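Local coordinates for putative capsular polysaccharide biosynthesis protein (Streptococcus pneumoniae serotype 4, PDB 6EWJ) that probably works as a pyridoxal phosphate-dependent sugar aminotransferase in the pathway that builds pneumococcal teichoic acid, at residues E393-Y396 with I397-T400; R287-D290 with I291-Y295; E326-S329 with L330-N334; D279-P282 with S283-Q286. All coordinates share one frame; numbering follows the deposited sequence.

Contact 1 of 4, residues E393-Y396 with I397-T400; sequences EVDY and IIET
One face of the Tyr396 ring takes the hydroxyl of Thr400, whose OG1 sits 3.3 Å above the ring plane, over its centre. Thr400 OG1 is 3.4 Å from Tyr396 CE1. The backbone N of Ile397 approaches the same ring obliquely. Residues 393 to 400 form two turns of the helix 391-409 near the C-terminus, and the contact is an i to i+4 one along it. The same hydroxyl also bonds to the backbone. Thr400 OG1 donates to Tyr396 O at 2.8 Å, from 37° above the carbonyl plane. Thr400 N donates to the same oxygen from the opposite face of that plane. The ring reaches over this site because its CG stands anti to the backbone N (chi1 178°). At its far end, Tyr396 OH bonds to Ala343 O. On another side of the helix Val394 CG1 meets Ile398 CD1 at 4.0 Å, and both side chains pack on the helix 268-299, Val394 on Arg294 and Tyr295, Ile398 on Tyr295. Asp395 forms a salt bridge with Arg294. The chemistry implies a threonine hydroxyl whose proton goes to the backbone of its own helix, which leaves its oxygen lying against an aromatic face.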
loop_
_atom_site.group_PDB
_atom_site.type_symbol
_atom_site.label_atom_id
_atom_site.label_comp_id
_atom_site.label_asym_id
_atom_site.label_seq_id
_atom_site.Cartn_x
_atom_site.Cartn_y
_atom_site.Cartn_z
ATOM N N GLU A 393 35.567 11.767 3.369
ATOM C CA GLU A 393 34.353 12.391 3.915
ATOM C C GLU A 393 34.129 12.047 5.394
ATOM O O GLU A 393 33.824 12.930 6.196
ATOM C CB GLU A 393 33.141 11.987 3.087
ATOM C CG GLU A 393 33.129 12.654 1.716
ATOM C CD GLU A 393 32.063 12.122 0.780
ATOM O OE1 GLU A 393 31.544 10.998 0.968
ATOM O OE2 GLU A 393 31.713 12.854 -0.145
ATOM N N VAL A 394 34.308 10.778 5.742
ATOM C CA VAL A 394 34.183 10.334 7.125
ATOM C C VAL A 394 35.202 11.100 8.018
ATOM O O VAL A 394 34.841 11.627 9.067
ATOM C CB VAL A 394 34.329 8.797 7.290
ATOM C CG1 VAL A 394 34.259 8.400 8.763
ATOM C CG2 VAL A 394 33.239 8.033 6.542
ATOM N N ASP A 395 36.448 11.173 7.558
ATOM C CA ASP A 395 37.510 11.914 8.269
ATOM C C ASP A 395 37.135 13.377 8.435
ATOM O O ASP A 395 37.308 13.954 9.509
ATOM C CB ASP A 395 38.849 11.784 7.549
ATOM C CG ASP A 395 39.427 10.377 7.648
ATOM O OD1 ASP A 395 38.922 9.533 8.431
ATOM O OD2 ASP A 395 40.408 10.108 6.944
ATOM N N TYR A 396 36.592 13.955 7.373
ATOM C CA TYR A 396 36.094 15.330 7.411
ATOM C C TYR A 396 34.947 15.518 8.417
ATOM O O TYR A 396 34.966 16.484 9.178
ATOM C CB TYR A 396 35.678 15.774 6.007
ATOM C CG TYR A 396 35.103 17.163 5.966
ATOM C CD1 TYR A 396 35.924 18.283 6.067
ATOM C CD2 TYR A 396 33.720 17.359 5.818
ATOM C CE1 TYR A 396 35.392 19.571 6.020
ATOM C CE2 TYR A 396 33.177 18.626 5.766
ATOM C CZ TYR A 396 34.012 19.731 5.871
ATOM O OH TYR A 396 33.464 20.984 5.828
ATOM N N ILE A 397 33.993 14.587 8.447
ATOM C CA ILE A 397 32.866 14.653 9.404
ATOM C C ILE A 397 33.388 14.543 10.853
ATOM O O ILE A 397 32.987 15.316 11.718
ATOM C CB ILE A 397 31.789 13.568 9.109
ATOM C CG1 ILE A 397 31.063 13.890 7.790
ATOM C CG2 ILE A 397 30.755 13.483 10.217
ATOM C CD1 ILE A 397 30.302 12.734 7.181
ATOM N N ILE A 398 34.284 13.595 11.101
ATOM C CA ILE A 398 34.903 13.445 12.433
ATOM C C ILE A 398 35.511 14.773 12.927
ATOM O O ILE A 398 35.154 15.301 13.973
ATOM C CB ILE A 398 35.976 12.325 12.416
ATOM C CG1 ILE A 398 35.315 10.963 12.273
ATOM C CG2 ILE A 398 36.827 12.322 13.708
ATOM C CD1 ILE A 398 36.278 9.880 11.847
ATOM N N GLU A 399 36.430 15.308 12.136
ATOM C CA GLU A 399 37.177 16.450 12.573
ATOM C C GLU A 399 36.255 17.721 12.644
ATOM O O GLU A 399 36.334 18.469 13.621
ATOM C CB GLU A 399 38.579 16.517 11.930
ATOM C CG GLU A 399 38.541 17.143 10.601
ATOM C CD GLU A 399 38.646 18.663 10.710
ATOM O OE1 GLU A 399 37.765 19.286 11.346
ATOM O OE2 GLU A 399 39.638 19.234 10.195
ATOM N N THR A 400 35.321 17.888 11.687
ATOM C CA THR A 400 34.350 19.022 11.692
ATOM C C THR A 400 33.361 18.971 12.868
ATOM O O THR A 400 33.120 19.976 13.526
ATOM C CB THR A 400 33.559 19.124 10.371
ATOM O OG1 THR A 400 34.450 19.211 9.255
ATOM C CG2 THR A 400 32.656 20.356 10.372
#

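Contact 2 of 4, residues R287-D290 with I291-Y295; sequences RRKD and IVDRY
Arg287 sends CG anti to its own N (chi1 -177°) and then bends at chi2 (57°), which lays its guanidinium across Ile291. Ile291 has CG1 anti to the carbonyl carbon (chi1 -68°), beside its N, and this turns CG1 and CD1 back toward Arg287. Arg287 and Ile291 are four residues apart, one turn along the long helix 268-299. The two side chains cross at about a right angle. Ile291 CG1 sits 3.7 Å above the guanidinium plane, over its centre, so the flat cation rests on an aliphatic branch. Its nitrogens look elsewhere: Arg287 NH2 forms a salt bridge with Asp391 and a hydrogen bond to Leu389 O. This ties the helix to the start of the helix 391-409. Arg288 leaves the helix on another side. Arg288 NH1 bonds to Arg318 O, and the side chain is about 7 Å from that of Lys205, the predicted cofactor lysine. Regular backbone bonds run beneath, with Ile291 N to Arg287 O at 3.0 Å. Lys289 and Asp293 cross at a slant and their charged atoms do not meet; Lys289 NZ has a weak, long ion pair with Glu315. They touch nearer the backbone of Lys289, whose CG is 3.7 Å from Asp293 OD2.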
loop_
_atom_site.group_PDB
_atom_site.type_symbol
_atom_site.label_atom_id
_atom_site.label_comp_id
_atom_site.label_asym_id
_atom_site.label_seq_id
_atom_site.Cartn_x
_atom_site.Cartn_y
_atom_site.Cartn_z
ATOM N N ARG A 287 31.263 -2.679 4.475
ATOM C CA ARG A 287 31.567 -1.252 4.322
ATOM C C ARG A 287 31.015 -0.408 5.483
ATOM O O ARG A 287 31.735 0.439 6.023
ATOM C CB ARG A 287 31.048 -0.690 2.999
ATOM C CG ARG A 287 31.397 0.782 2.741
ATOM C CD ARG A 287 32.886 1.084 2.771
ATOM N NE ARG A 287 33.118 2.525 2.681
ATOM C CZ ARG A 287 34.140 3.197 3.227
ATOM N NH1 ARG A 287 35.110 2.572 3.908
ATOM N NH2 ARG A 287 34.226 4.516 3.056
ATOM N N ARG A 288 29.801 -0.693 5.933
ATOM C CA ARG A 288 29.221 0.054 7.067
ATOM C C ARG A 288 30.027 -0.171 8.372
ATOM O O ARG A 288 30.228 0.757 9.186
ATOM C CB ARG A 288 27.760 -0.316 7.287
ATOM C CG ARG A 288 26.898 0.146 6.148
ATOM C CD ARG A 288 25.433 -0.251 6.291
ATOM N NE ARG A 288 24.624 0.554 5.365
ATOM C CZ ARG A 288 24.012 1.713 5.649
ATOM N NH1 ARG A 288 24.047 2.260 6.864
ATOM N NH2 ARG A 288 23.324 2.321 4.704
ATOM N N LYS A 289 30.479 -1.408 8.559
ATOM C CA LYS A 289 31.349 -1.749 9.683
ATOM C C LYS A 289 32.611 -0.882 9.686
ATOM O O LYS A 289 32.962 -0.270 10.704
ATOM C CB LYS A 289 31.691 -3.242 9.645
ATOM C CG LYS A 289 32.572 -3.653 10.815
ATOM C CD LYS A 289 33.122 -5.066 10.652
ATOM C CE LYS A 289 33.085 -5.802 12.011
ATOM N NZ LYS A 289 33.249 -7.287 11.854
ATOM N N ASP A 290 33.284 -0.842 8.542
ATOM C CA ASP A 290 34.505 -0.048 8.370
ATOM C C ASP A 290 34.287 1.442 8.627
ATOM O O ASP A 290 35.169 2.090 9.196
ATOM C CB ASP A 290 35.066 -0.222 6.966
ATOM C CG ASP A 290 35.519 -1.652 6.663
ATOM O OD1 ASP A 290 35.574 -2.527 7.555
ATOM O OD2 ASP A 290 35.778 -1.905 5.468
ATOM N N ILE A 291 33.152 1.999 8.177
ATOM C CA ILE A 291 32.834 3.404 8.460
ATOM C C ILE A 291 32.606 3.586 9.953
ATOM O O ILE A 291 33.097 4.552 10.519
ATOM C CB ILE A 291 31.605 3.910 7.665
ATOM C CG1 ILE A 291 31.949 3.961 6.171
ATOM C CG2 ILE A 291 31.159 5.302 8.142
ATOM C CD1 ILE A 291 30.752 3.935 5.279
ATOM N N VAL A 292 31.852 2.684 10.581
ATOM C CA VAL A 292 31.542 2.822 12.007
ATOM C C VAL A 292 32.807 2.738 12.838
ATOM O O VAL A 292 33.025 3.558 13.728
ATOM C CB VAL A 292 30.470 1.826 12.496
ATOM C CG1 VAL A 292 30.407 1.751 14.006
ATOM C CG2 VAL A 292 29.084 2.254 11.974
ATOM N N ASP A 293 33.673 1.783 12.515
ATOM C CA ASP A 293 34.943 1.677 13.238
ATOM C C ASP A 293 35.773 2.959 13.095
ATOM O O ASP A 293 36.439 3.361 14.040
ATOM C CB ASP A 293 35.732 0.439 12.794
ATOM C CG ASP A 293 35.030 -0.862 13.160
ATOM O OD1 ASP A 293 34.171 -0.883 14.075
ATOM O OD2 ASP A 293 35.358 -1.883 12.530
ATOM N N ARG A 294 35.763 3.566 11.898
ATOM C CA ARG A 294 36.539 4.797 11.652
ATOM C C ARG A 294 35.960 5.959 12.480
ATOM O O ARG A 294 36.696 6.682 13.174
ATOM C CB ARG A 294 36.597 5.105 10.146
ATOM C CG ARG A 294 37.381 6.349 9.770
ATOM C CD ARG A 294 37.374 6.582 8.278
ATOM N NE ARG A 294 38.339 5.697 7.659
ATOM C CZ ARG A 294 39.633 5.961 7.460
ATOM N NH1 ARG A 294 40.176 7.139 7.770
ATOM N NH2 ARG A 294 40.386 5.035 6.919
ATOM N N TYR A 295 34.631 6.089 12.467
ATOM C CA TYR A 295 33.968 7.076 13.334
ATOM C C TYR A 295 34.293 6.831 14.826
ATOM O O TYR A 295 34.673 7.751 15.563
ATOM C CB TYR A 295 32.432 7.016 13.158
ATOM C CG TYR A 295 31.749 7.803 12.043
ATOM C CD1 TYR A 295 32.128 9.099 11.724
ATOM C CD2 TYR A 295 30.623 7.269 11.399
ATOM C CE1 TYR A 295 31.441 9.831 10.744
ATOM C CE2 TYR A 295 29.923 7.988 10.423
ATOM C CZ TYR A 295 30.335 9.268 10.090
ATOM O OH TYR A 295 29.634 10.000 9.171
#

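Contact 3 of 4, residues E326-S329 with L330-N334; sequences EGAS and LEERN
Ser329 and Glu332 face each other across the first turn of a helix, each side chain reaching back to the other's backbone. Glu332 starts toward the loop and runs extended beyond CG, which carries its carboxylate up to the chain before the helix. There Glu332 OE1 accepts from Ser329 N at 2.9 Å in a nearly straight bond (174°). The donor meets the anti side of OE1, 22° out of the carboxylate plane. In return Ser329 OG, set between its own N and carbonyl carbon (chi1 71°), accepts from Glu332 N at 3.2 Å. The pair is a capping box, with Ser329 as N-cap of the helix 330-342. It lies where the loop after the strand 321-325 passes into the helix. The serine hydroxyl also gives a weak bond to Glu332 OE1 at 3.4 Å, and Ser329 OG lies 3.3 Å from Glu332 CG. The carboxylate beside the helix start would probably be stabilised by the dipole there. Ser329 O takes the first regular helical bond, from Arg333 N at 2.8 Å. The guanidinium of Arg333 turns away, with Arg333 NH1 bonded to Glu380 O. Side-on, Arg333 NE and NH2 both hold Asn334 OD1, the NE bond being 2.9 Å. Trp253 of the second subunit makes a cation-pi contact with Arg333.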
loop_
_atom_site.group_PDB
_atom_site.type_symbol
_atom_site.label_atom_id
_atom_site.label_comp_id
_atom_site.label_asym_id
_atom_site.label_seq_id
_atom_site.Cartn_x
_atom_site.Cartn_y
_atom_site.Cartn_z
ATOM N N GLU A 326 27.868 15.110 24.890
ATOM C CA GLU A 326 27.792 15.346 26.320
ATOM C C GLU A 326 27.695 16.827 26.617
ATOM O O GLU A 326 28.441 17.626 26.055
ATOM C CB GLU A 326 28.981 14.785 27.076
ATOM C CG GLU A 326 28.910 15.109 28.583
ATOM C CD GLU A 326 29.720 14.187 29.447
ATOM O OE1 GLU A 326 29.985 13.048 29.013
ATOM O OE2 GLU A 326 30.079 14.605 30.573
ATOM N N GLY A 327 26.805 17.171 27.541
ATOM C CA GLY A 327 26.735 18.536 28.067
ATOM C C GLY A 327 25.987 19.545 27.212
ATOM O O GLY A 327 25.910 20.717 27.586
ATOM N N ALA A 328 25.421 19.120 26.084
ATOM C CA ALA A 328 24.749 20.024 25.145
ATOM C C ALA A 328 23.252 20.138 25.465
ATOM O O ALA A 328 22.560 19.135 25.621
ATOM C CB ALA A 328 24.944 19.544 23.689
ATOM N N SER A 329 22.764 21.366 25.520
ATOM C CA SER A 329 21.321 21.615 25.620
ATOM C C SER A 329 20.632 21.406 24.278
ATOM O O SER A 329 21.268 21.325 23.239
ATOM C CB SER A 329 21.046 23.048 26.093
ATOM O OG SER A 329 21.360 24.001 25.079
ATOM N N LEU A 330 19.306 21.376 24.328
ATOM C CA LEU A 330 18.467 21.412 23.134
ATOM C C LEU A 330 18.902 22.467 22.126
ATOM O O LEU A 330 19.107 22.163 20.946
ATOM C CB LEU A 330 16.995 21.672 23.508
ATOM C CG LEU A 330 16.002 21.607 22.331
ATOM C CD1 LEU A 330 16.051 20.239 21.668
ATOM C CD2 LEU A 330 14.602 21.900 22.815
ATOM N N GLU A 331 19.067 23.694 22.601
ATOM C CA GLU A 331 19.378 24.816 21.749
ATOM C C GLU A 331 20.761 24.680 21.142
ATOM O O GLU A 331 20.999 24.991 19.958
ATOM C CB GLU A 331 19.185 26.112 22.545
ATOM C CG GLU A 331 19.615 27.343 21.764
ATOM C CD GLU A 331 19.167 28.643 22.398
ATOM O OE1 GLU A 331 18.784 28.632 23.607
ATOM O OE2 GLU A 331 19.252 29.668 21.680
ATOM N N GLU A 332 21.675 24.156 21.937
ATOM C CA GLU A 332 23.060 23.973 21.496
ATOM C C GLU A 332 23.143 22.848 20.480
ATOM O O GLU A 332 23.857 22.964 19.485
ATOM C CB GLU A 332 23.983 23.727 22.694
ATOM C CG GLU A 332 24.163 24.949 23.579
ATOM C CD GLU A 332 24.827 24.625 24.914
ATOM O OE1 GLU A 332 24.713 23.471 25.385
ATOM O OE2 GLU A 332 25.467 25.512 25.482
ATOM N N ARG A 333 22.397 21.771 20.708
ATOM C CA ARG A 333 22.303 20.676 19.707
ATOM C C ARG A 333 21.830 21.218 18.382
ATOM O O ARG A 333 22.380 20.879 17.314
ATOM C CB ARG A 333 21.366 19.543 20.155
ATOM C CG ARG A 333 21.449 18.258 19.271
ATOM C CD ARG A 333 20.599 18.274 18.002
ATOM N NE ARG A 333 19.234 18.662 18.323
ATOM C CZ ARG A 333 18.329 17.863 18.859
ATOM N NH1 ARG A 333 18.578 16.589 19.104
ATOM N NH2 ARG A 333 17.130 18.361 19.118
ATOM N N ASN A 334 20.782 22.033 18.410
ATOM C CA ASN A 334 20.203 22.528 17.154
ATOM C C ASN A 334 21.232 23.397 16.435
ATOM O O ASN A 334 21.371 23.264 15.233
ATOM C CB ASN A 334 18.877 23.269 17.390
ATOM C CG ASN A 334 17.784 22.374 17.983
ATOM O OD1 ASN A 334 17.843 21.138 17.951
ATOM N ND2 ASN A 334 16.737 23.032 18.531
#

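Contact 4 of 4, residues D279-P282 with S283-Q286; sequences DRYP and SLLQ
A proline kink in the long helix 268-299 is the setting here. Pro282 has no N-H to give, so its N makes no bond to the turn before. Water 1 enters beside this break, donating to Asp279 O and accepting from Ser283 N at 3.0 Å, in place of a direct bond between the two. Arg280 O accepts from both Ser283 OG and Leu284 N. With chi1 at 71°, the hydroxyl of Ser283 folds back over the preceding turn, and Ser283 OG donates to Arg280 O at 2.6 Å, in the carbonyl plane and on a lone pair. The bond from Leu284 N to Arg280 O is 3.1 Å. Two side-chain pairs lie along this turn. In one, Leu284 CD2 lies over a face of the Arg280 guanidinium, 3.8 Å from Arg280 NH2, while NH1 and NH2 of the same group form salt bridges with Glu23 and Asp18. In the other, Leu285 lies over a face of the Tyr281 ring in a CH-pi contact. Tyr281 OH bonds to Leu181 O, and the Tyr281 side chain is about 7 Å from that of Lys205, the predicted site of cofactor attachment. Leu285 CG is 3.9 Å from the ring centroid, 14° off the normal, and Leu285 CD2 is 3.5 Å from Tyr281 CZ.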
loop_
_atom_site.group_PDB
_atom_site.type_symbol
_atom_site.label_atom_id
_atom_site.label_comp_id
_atom_site.label_asym_id
_atom_site.label_seq_id
_atom_site.Cartn_x
_atom_site.Cartn_y
_atom_site.Cartn_z
ATOM N N ASP A 279 22.186 -10.082 -2.645
ATOM C CA ASP A 279 23.530 -10.573 -3.086
ATOM C C ASP A 279 24.632 -9.630 -2.608
ATOM O O ASP A 279 25.663 -10.039 -2.080
ATOM C CB ASP A 279 23.626 -10.613 -4.605
ATOM C CG ASP A 279 22.741 -11.658 -5.227
ATOM O OD1 ASP A 279 22.184 -12.510 -4.517
ATOM O OD2 ASP A 279 22.585 -11.611 -6.444
ATOM N N ARG A 280 24.357 -8.336 -2.781
ATOM C CA ARG A 280 25.282 -7.278 -2.370
ATOM C C ARG A 280 25.413 -7.075 -0.867
ATOM O O ARG A 280 26.373 -6.452 -0.441
ATOM C CB ARG A 280 24.860 -5.939 -3.021
ATOM C CG ARG A 280 25.053 -5.951 -4.528
ATOM C CD ARG A 280 24.614 -4.643 -5.121
ATOM N NE ARG A 280 25.565 -3.623 -4.736
ATOM C CZ ARG A 280 25.298 -2.338 -4.557
ATOM N NH1 ARG A 280 24.068 -1.838 -4.702
ATOM N NH2 ARG A 280 26.298 -1.531 -4.201
ATOM N N TYR A 281 24.474 -7.599 -0.081
ATOM C CA TYR A 281 24.318 -7.199 1.319
ATOM C C TYR A 281 25.503 -7.492 2.283
ATOM O O TYR A 281 25.885 -6.596 3.011
ATOM C CB TYR A 281 22.997 -7.697 1.915
ATOM C CG TYR A 281 22.499 -6.824 3.081
ATOM C CD1 TYR A 281 22.374 -5.461 2.935
ATOM C CD2 TYR A 281 22.098 -7.405 4.276
ATOM C CE1 TYR A 281 21.950 -4.673 3.997
ATOM C CE2 TYR A 281 21.669 -6.659 5.332
ATOM C CZ TYR A 281 21.573 -5.283 5.192
ATOM O OH TYR A 281 21.134 -4.537 6.227
ATOM N N PRO A 282 26.091 -8.725 2.255
ATOM C CA PRO A 282 27.365 -8.948 2.965
ATOM C C PRO A 282 28.404 -7.847 2.715
ATOM O O PRO A 282 28.870 -7.262 3.695
ATOM C CB PRO A 282 27.837 -10.319 2.427
ATOM C CG PRO A 282 26.569 -11.017 2.079
ATOM C CD PRO A 282 25.646 -9.947 1.558
ATOM N N SER A 283 28.681 -7.472 1.458
ATOM C CA SER A 283 29.653 -6.385 1.170
ATOM C C SER A 283 29.223 -4.995 1.698
ATOM O O SER A 283 30.050 -4.193 2.176
ATOM C CB SER A 283 29.965 -6.269 -0.322
ATOM O OG SER A 283 28.859 -5.755 -1.018
ATOM N N LEU A 284 27.931 -4.714 1.597
ATOM C CA LEU A 284 27.371 -3.431 2.123
ATOM C C LEU A 284 27.508 -3.335 3.634
ATOM O O LEU A 284 27.932 -2.328 4.169
ATOM C CB LEU A 284 25.924 -3.258 1.690
ATOM C CG LEU A 284 25.746 -3.109 0.179
ATOM C CD1 LEU A 284 24.265 -3.085 -0.215
ATOM C CD2 LEU A 284 26.430 -1.882 -0.411
ATOM N N LEU A 285 27.175 -4.426 4.302
ATOM C CA LEU A 285 27.338 -4.542 5.725
ATOM C C LEU A 285 28.801 -4.346 6.142
ATOM O O LEU A 285 29.060 -3.714 7.154
ATOM C CB LEU A 285 26.793 -5.885 6.212
ATOM C CG LEU A 285 25.276 -6.080 6.214
ATOM C CD1 LEU A 285 24.948 -7.421 6.867
ATOM C CD2 LEU A 285 24.565 -4.963 6.960
ATOM N N GLN A 286 29.741 -4.913 5.361
ATOM C CA GLN A 286 31.176 -4.802 5.669
ATOM C C GLN A 286 31.635 -3.351 5.565
ATOM O O GLN A 286 32.268 -2.836 6.483
ATOM C CB GLN A 286 32.012 -5.720 4.752
ATOM C CG GLN A 286 33.521 -5.694 5.047
ATOM C CD GLN A 286 33.858 -6.103 6.474
ATOM O OE1 GLN A 286 33.380 -7.125 6.960
ATOM N NE2 GLN A 286 34.646 -5.283 7.169
HETATM O O HOH W 1 28.099 -8.762 -1.146
#

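Contacts 2 and 4 are consecutive pieces of the helix 268-299, their centres 13 Å apart. Contact 1 lies on the helix 391-409 and touches contact 2 by one ion pair and by apolar packing. Contact 3 stands apart at the surface, touching none of the others, and starts the helix 330-342 near the second subunit. Contacts 1, 2 and 4 are partly buried, each with buried side chains among polar ones. Flat groups meet different partners: a hydroxyl over tyrosine in contact 1, aliphatic carbons over arginine in contacts 2 and 4, and over tyrosine as well in contact 4. Contact 3 relies on polar capping instead. Contacts 2 and 4 each put a side chain about 7 Å from the side chain of the predicted cofactor lysine, Lys205.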